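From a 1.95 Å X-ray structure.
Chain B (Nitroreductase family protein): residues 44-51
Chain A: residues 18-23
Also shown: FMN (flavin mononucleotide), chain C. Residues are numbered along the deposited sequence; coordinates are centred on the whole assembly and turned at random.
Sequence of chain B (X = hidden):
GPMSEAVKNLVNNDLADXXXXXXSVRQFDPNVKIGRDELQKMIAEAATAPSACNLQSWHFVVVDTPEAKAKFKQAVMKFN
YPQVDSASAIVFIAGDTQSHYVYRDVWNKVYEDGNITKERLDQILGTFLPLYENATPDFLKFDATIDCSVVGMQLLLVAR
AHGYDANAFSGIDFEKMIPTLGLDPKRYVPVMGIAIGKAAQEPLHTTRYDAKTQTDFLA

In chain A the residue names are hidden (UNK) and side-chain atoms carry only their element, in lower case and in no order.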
# COMPACT_ATOMS: atom_id res chain seq x y z
N ALA B 44 -9.25 8.27 -8.01
CA ALA B 44 -9.66 9.15 -6.91
C ALA B 44 -9.82 8.37 -5.60
O ALA B 44 -9.35 8.81 -4.55
CB ALA B 44 -10.93 9.88 -7.26
N GLU B 45 -10.48 7.21 -5.68
CA GLU B 45 -10.66 6.33 -4.53
C GLU B 45 -9.33 5.86 -3.98
O GLU B 45 -9.14 5.78 -2.77
CB GLU B 45 -11.54 5.13 -4.91
CG GLU B 45 -13.02 5.49 -4.96
CD GLU B 45 -13.89 4.48 -5.71
OE1 GLU B 45 -13.37 3.50 -6.29
OE2 GLU B 45 -15.12 4.68 -5.72
N ALA B 46 -8.40 5.53 -4.87
CA ALA B 46 -7.07 5.10 -4.43
C ALA B 46 -6.33 6.24 -3.71
O ALA B 46 -5.64 6.00 -2.72
CB ALA B 46 -6.27 4.61 -5.63
N ALA B 47 -6.49 7.48 -4.19
CA ALA B 47 -5.75 8.61 -3.64
C ALA B 47 -6.30 9.09 -2.30
O ALA B 47 -5.83 10.09 -1.76
CB ALA B 47 -5.72 9.78 -4.64
N THR B 48 -7.27 8.36 -1.76
CA THR B 48 -7.61 8.49 -0.34
C THR B 48 -6.48 8.01 0.57
O THR B 48 -6.52 8.21 1.80
CB THR B 48 -8.89 7.71 0.02
OG1 THR B 48 -8.68 6.31 -0.21
CG2 THR B 48 -10.06 8.20 -0.81
N ALA B 49 -5.46 7.38 -0.04
CA ALA B 49 -4.28 6.87 0.68
C ALA B 49 -3.56 7.95 1.47
O ALA B 49 -3.60 9.14 1.10
CB ALA B 49 -3.29 6.20 -0.33
N PRO B 50 -2.86 7.56 2.55
CA PRO B 50 -1.96 8.49 3.26
C PRO B 50 -0.72 8.81 2.42
O PRO B 50 -0.39 8.09 1.47
CB PRO B 50 -1.58 7.71 4.53
CG PRO B 50 -1.67 6.25 4.10
CD PRO B 50 -2.88 6.21 3.16
N SER B 51 -0.05 9.89 2.76
CA SER B 51 1.20 10.27 2.10
C SER B 51 1.93 11.13 3.11
O SER B 51 1.29 11.76 3.94
CB SER B 51 0.96 11.03 0.79
OG SER B 51 0.26 12.23 1.03
N UNK A 18 -13.76 1.05 5.72
CA UNK A 18 -12.39 0.83 6.16
C UNK A 18 -11.43 1.76 5.43
O UNK A 18 -10.65 2.48 6.06
c UNK A 18 -10.45 -0.79 6.11
c UNK A 18 -12.68 -1.51 6.98
c UNK A 18 -11.96 -0.64 5.97
N UNK A 19 -11.50 1.77 4.10
CA UNK A 19 -10.55 2.53 3.28
C UNK A 19 -10.85 4.03 3.15
O UNK A 19 -9.93 4.86 3.21
c UNK A 19 -10.48 1.92 1.87
s UNK A 19 -9.44 1.79 -0.71
c UNK A 19 -9.29 0.06 -0.23
c UNK A 19 -9.45 2.57 0.94
N UNK A 20 -12.12 4.39 2.97
CA UNK A 20 -12.47 5.78 2.65
C UNK A 20 -12.77 6.63 3.90
O UNK A 20 -12.82 7.87 3.82
c UNK A 20 -12.18 4.85 -0.10
c UNK A 20 -13.66 5.82 1.69
c UNK A 20 -13.06 3.54 -1.90
c UNK A 20 -11.98 4.12 -1.26
c UNK A 20 -14.34 3.69 -1.38
c UNK A 20 -13.46 5.02 0.44
c UNK A 20 -14.53 4.44 -0.21
N UNK A 21 -12.97 5.98 5.03
CA UNK A 21 -13.11 6.70 6.31
C UNK A 21 -11.89 6.49 7.19
O UNK A 21 -11.96 6.68 8.41
c UNK A 21 -15.63 6.82 6.45
o UNK A 21 -15.66 7.98 6.02
c UNK A 21 -14.37 6.26 7.06
n UNK A 21 -16.68 6.00 6.40
N UNK A 22 -10.79 6.07 6.57
CA UNK A 22 -9.52 5.92 7.26
C UNK A 22 -8.91 7.29 7.52
O UNK A 22 -8.83 8.12 6.62
n UNK A 22 -5.97 5.74 5.21
c UNK A 22 -8.54 5.07 6.43
n UNK A 22 -5.45 7.86 4.50
c UNK A 22 -7.20 4.85 7.14
n UNK A 22 -4.93 7.22 6.66
c UNK A 22 -5.45 6.94 5.46
c UNK A 22 -6.05 4.65 6.18
N UNK A 23 -8.46 7.53 8.75
CA UNK A 23 -7.70 8.72 9.05
C UNK A 23 -6.49 8.35 9.88
O UNK A 23 -6.52 7.37 10.62
c UNK A 23 -11.07 9.72 9.12
n UNK A 23 -9.79 11.19 8.13
c UNK A 23 -9.79 10.17 9.06
c UNK A 23 -8.57 9.75 9.81
c UNK A 23 -11.00 11.34 7.64
n UNK A 23 -11.80 10.46 8.22
N1 FMN C . 2.25 11.52 10.49
C2 FMN C . 2.92 12.02 11.59
O2 FMN C . 2.31 12.57 12.50
N3 FMN C . 4.28 11.91 11.70
C4 FMN C . 4.99 11.28 10.70
O4 FMN C . 6.20 11.19 10.78
C4A FMN C . 4.32 10.80 9.58
N5 FMN C . 5.04 10.18 8.59
C5A FMN C . 4.41 9.66 7.49
C6 FMN C . 5.20 9.05 6.53
C7 FMN C . 4.60 8.51 5.40
C7M FMN C . 5.44 7.83 4.36
C8 FMN C . 3.23 8.59 5.25
C8M FMN C . 2.64 7.98 4.02
C9 FMN C . 2.44 9.21 6.22
C9A FMN C . 3.03 9.76 7.36
N10 FMN C . 2.30 10.40 8.36
C10 FMN C . 2.95 10.91 9.47
C1' FMN C . 0.80 10.55 8.30
C2' FMN C . 0.44 11.62 7.24
O2' FMN C . 0.69 12.92 7.73
C3' FMN C . -1.02 11.52 6.79
O3' FMN C . -1.17 10.31 6.07
C4' FMN C . -1.47 12.66 5.86
O4' FMN C . -1.44 13.93 6.49
C5' FMN C . -2.88 12.40 5.35
O5' FMN C . -3.80 12.27 6.42
P FMN C . -4.64 10.91 6.61
O1P FMN C . -5.47 11.09 7.86
O2P FMN C . -3.68 9.73 6.77
O3P FMN C . -5.54 10.66 5.43

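Position 18 of chain A carries three side-chain carbons. One is bonded to the backbone and holds the other two, so the side chain forks at CB. The side chain is out of reach of the chain B stretch. This is Val A18, buried in the last turn of a helix.

Position 19 has three carbons and a sulfur in an unbranched chain. The sulfur lies between two carbons, the second of which ends the chain. The chain passes near Thr B48. A thioether of this kind identifies Met A19. Its chi angles are t, t and m, so the chain runs extended before turning at the terminal methyl. Met A19 CG lies 4.0 Å from Thr B48 OG1, a loose van der Waals approach.

Position 20 has seven carbons: one CB and a six-membered ring. No oxygen is attached to the ring, which rules out tyrosine. The ring lies against Glu B45. The residue is Phe A20. CA-to-CB points sideways, but the end of the side chain comes nearer to chain B. Phe A20 CE1 is 3.6 Å from Glu B45 O, and Phe A20 CZ is 3.6 Å from Glu B45 CG. Thr B48 OG1 lies at the ring edge, 3.8 Å from Phe A20 CD1.

Position 21 has two carbons, the second carrying one oxygen and one nitrogen. This short amide is Asn A21. It is exposed, does not touch the chain B stretch, and is the first residue after the helix to leave helical phi/psi.

Position 22 has three carbons, a nitrogen, and then a carbon carrying two more nitrogens. That is a guanidinium, and one terminal nitrogen reaches Thr B48 O. The residue is Arg A22, with CA-to-CB directed toward chain B. Arg A22 NH2 donates a 2.9 Å hydrogen bond to Thr B48 O. Arg A22 NH2 is also 3.3 Å from Pro B50 N, but this is not a hydrogen bond. The proline nitrogen has no hydrogen to share, and as an amide nitrogen with a delocalised lone pair it is not an acceptor either. Pro B50 CD sits over one face of the guanidinium.

Position 23 has one carbon followed by a five-membered ring of three carbons and two nitrogens. An imidazole means His A23. CA-to-CB points away from chain B, and FMN O1P lies at the ring edge.

The contact has two parts. Phe A20 packs on Glu B45 and Thr B48, where the helix of chain B gives way to a type I turn from Ala B46 to Ala B49. Thr B48 OG1 donates a 2.7 Å hydrogen bond to Glu B45 O, which ties these two neighbours of the ring together. Arg A22 supplies the polar part. Besides bonding Thr B48 O, it donates from Arg A22 NH1 to FMN O2P at 2.8 Å and from Arg A22 NH2 to FMN O3P at 3.0 Å. Pro B50 CB also approaches FMN O3' at 3.0 Å. The arginine thus links the chain B turn to the flavin phosphate, and both chains meet the cofactor here.

Chain A, residues 18-23: VMFNRH
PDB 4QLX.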